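Local coordinates for molybdenum cofactor carrier protein (PDB 2IZ6) that probably binds and carries the molybdenum cofactor, protecting it and holding it ready for the enzymes that need it, at residues Val18-Lys23 and Leu55-Ala61. Numbering follows the deposited sequence. Where two conformers were deposited one is given.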
loop_
_atom_site.group_PDB
_atom_site.type_symbol
_atom_site.label_atom_id
_atom_site.label_comp_id
_atom_site.label_asym_id
_atom_site.label_seq_id
_atom_site.Cartn_x
_atom_site.Cartn_y
_atom_site.Cartn_z
ATOM N N VAL A 18 12.305 14.637 4.714
ATOM C CA VAL A 18 11.829 15.962 4.571
ATOM C C VAL A 18 10.523 15.922 3.825
ATOM O O VAL A 18 10.397 15.292 2.798
ATOM C CB VAL A 18 12.826 16.871 3.840
ATOM C CG1 VAL A 18 12.268 18.260 3.506
ATOM C CG2 VAL A 18 14.101 16.949 4.628
ATOM N N MET A 19 9.560 16.649 4.356
ATOM C CA MET A 19 8.215 16.761 3.756
ATOM C C MET A 19 7.808 18.199 3.684
ATOM O O MET A 19 8.099 18.991 4.573
ATOM C CB MET A 19 7.250 16.131 4.691
ATOM C CG MET A 19 7.397 14.730 4.905
ATOM S SD MET A 19 6.452 13.764 3.696
ATOM C CE MET A 19 5.539 14.965 2.663
ATOM N N GLY A 20 7.072 18.545 2.637
ATOM C CA GLY A 20 6.468 19.796 2.620
ATOM C C GLY A 20 5.524 19.816 1.448
ATOM O O GLY A 20 5.456 18.843 0.678
ATOM N N PRO A 21 4.782 20.896 1.350
ATOM C CA PRO A 21 3.818 21.084 0.220
ATOM C C PRO A 21 4.532 21.292 -1.114
ATOM O O PRO A 21 5.728 21.631 -1.149
ATOM C CB PRO A 21 3.038 22.314 0.638
ATOM C CG PRO A 21 3.852 22.997 1.603
ATOM C CD PRO A 21 4.736 22.010 2.280
ATOM N N GLY A 22 3.804 21.086 -2.194
ATOM C CA GLY A 22 4.311 21.275 -3.532
ATOM C C GLY A 22 4.197 22.727 -3.958
ATOM O O GLY A 22 3.873 23.637 -3.152
ATOM N N LYS A 23 4.503 22.931 -5.238
ATOM C CA LYS A 23 4.688 24.248 -5.830
ATOM C C LYS A 23 3.673 25.290 -5.335
ATOM O O LYS A 23 4.029 26.247 -4.620
ATOM C CB LYS A 23 4.635 24.113 -7.371
ATOM C CG LYS A 23 5.240 25.263 -8.146
ATOM C CD LYS A 23 5.555 24.875 -9.594
ATOM C CE LYS A 23 5.081 25.937 -10.569
ATOM N NZ LYS A 23 5.800 25.884 -11.886
ATOM N N LEU A 55 9.356 19.578 -7.561
ATOM C CA LEU A 55 8.626 20.862 -7.456
ATOM C C LEU A 55 8.931 21.809 -6.286
ATOM O O LEU A 55 9.728 22.687 -6.463
ATOM C CB LEU A 55 7.104 20.679 -7.667
ATOM C CG LEU A 55 6.555 20.652 -9.109
ATOM C CD1 LEU A 55 5.090 21.117 -9.160
ATOM C CD2 LEU A 55 7.389 21.473 -10.136
ATOM N N GLY A 56 8.248 21.719 -5.166
ATOM C CA GLY A 56 8.399 22.676 -4.071
ATOM C C GLY A 56 9.527 22.369 -3.096
ATOM O O GLY A 56 10.660 22.241 -3.513
ATOM N N VAL A 57 9.168 22.320 -1.819
ATOM C CA VAL A 57 10.068 22.091 -0.714
ATOM C C VAL A 57 10.949 20.893 -1.026
ATOM O O VAL A 57 12.174 20.954 -0.799
ATOM C CB VAL A 57 9.263 21.808 0.628
ATOM C CG1 VAL A 57 10.048 21.009 1.643
ATOM C CG2 VAL A 57 8.717 23.110 1.184
ATOM N N MET A 58 10.350 19.808 -1.489
ATOM C CA MET A 58 11.094 18.522 -1.534
ATOM C C MET A 58 12.208 18.591 -2.604
ATOM O O MET A 58 13.328 18.148 -2.375
ATOM C CB MET A 58 10.094 17.362 -1.709
ATOM C CG MET A 58 9.255 17.284 -0.460
ATOM S SD MET A 58 8.278 15.788 -0.263
ATOM C CE MET A 58 7.258 16.133 -1.567
ATOM N N HIS A 59 11.906 19.224 -3.731
ATOM C CA HIS A 59 12.889 19.412 -4.773
ATOM C C HIS A 59 14.010 20.343 -4.327
ATOM O O HIS A 59 15.168 20.109 -4.553
ATOM C CB HIS A 59 12.211 19.914 -6.031
ATOM C CG HIS A 59 13.157 20.164 -7.161
ATOM N ND1 HIS A 59 13.981 19.192 -7.700
ATOM C CD2 HIS A 59 13.424 21.303 -7.833
ATOM C CE1 HIS A 59 14.718 19.733 -8.657
ATOM N NE2 HIS A 59 14.379 21.005 -8.781
ATOM N N GLU A 60 13.648 21.400 -3.623
ATOM C CA GLU A 60 14.674 22.311 -3.098
ATOM C C GLU A 60 15.616 21.640 -2.124
ATOM O O GLU A 60 16.815 21.892 -2.190
ATOM C CB GLU A 60 14.059 23.562 -2.467
ATOM C CG GLU A 60 13.476 24.545 -3.505
ATOM C CD GLU A 60 14.571 25.156 -4.347
ATOM O OE1 GLU A 60 15.720 25.220 -3.891
ATOM O OE2 GLU A 60 14.284 25.540 -5.502
ATOM N N ALA A 61 15.058 20.829 -1.237
ATOM C CA ALA A 61 15.858 20.107 -0.301
ATOM C C ALA A 61 16.840 19.190 -1.068
ATOM O O ALA A 61 18.045 19.055 -0.730
ATOM C CB ALA A 61 14.965 19.372 0.636
HETATM O O HOH W 1 7.492 19.530 -2.065
#
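Val57, in the first turn of helix 57-67, packs against the end of strand 15-19 and the turn that follows it. Its CG1 lies anti to the backbone N (chi1 155°), which directs that methyl to Gly20, 3.9 Å from CA, and to CG1 of Val18, 4.0 Å away, the two valines crossing obliquely. Packing is tight here: a side chain on Gly20 would run into Val57 CG1, and one on Gly56, the N-cap residue, would collide with the Pro21 carbonyl. One turn further along the helix, Ala61 CB rests on the same methyl of Val18. Met58 extends through chi2 (-166°) to bring SD within 3.8 Å of Val18 O, and the bend at chi3 (-67°) then turns CE to Gly20 O in the turn, 4.0 Å away; Met19, in one of its two conformers, runs alongside with its CE against the sulfur. Shortening Met58 to an alanine is likely to open a gap beside Val18 O and Gly20. No direct hydrogen bond joins the segments; instead a water donates to Pro21 O (2.9 Å) and accepts from Met58 N (2.9 Å). The opposite end is solvent-exposed, and there Leu55 CD1 merely lies against the aliphatic part of Lys23, 3.5 Å from CB. Consistent with a Rossmann-like fold in the SLOG clan, the turn after strand 15-19 meets the start of the helix that follows the adjacent strand 47-51. Leu37 and Ile41 of helix 28-43 also pack on Val18, Ala34 of that helix touches Val57, and strands 47-51 and 110-114 flank strand 15-19.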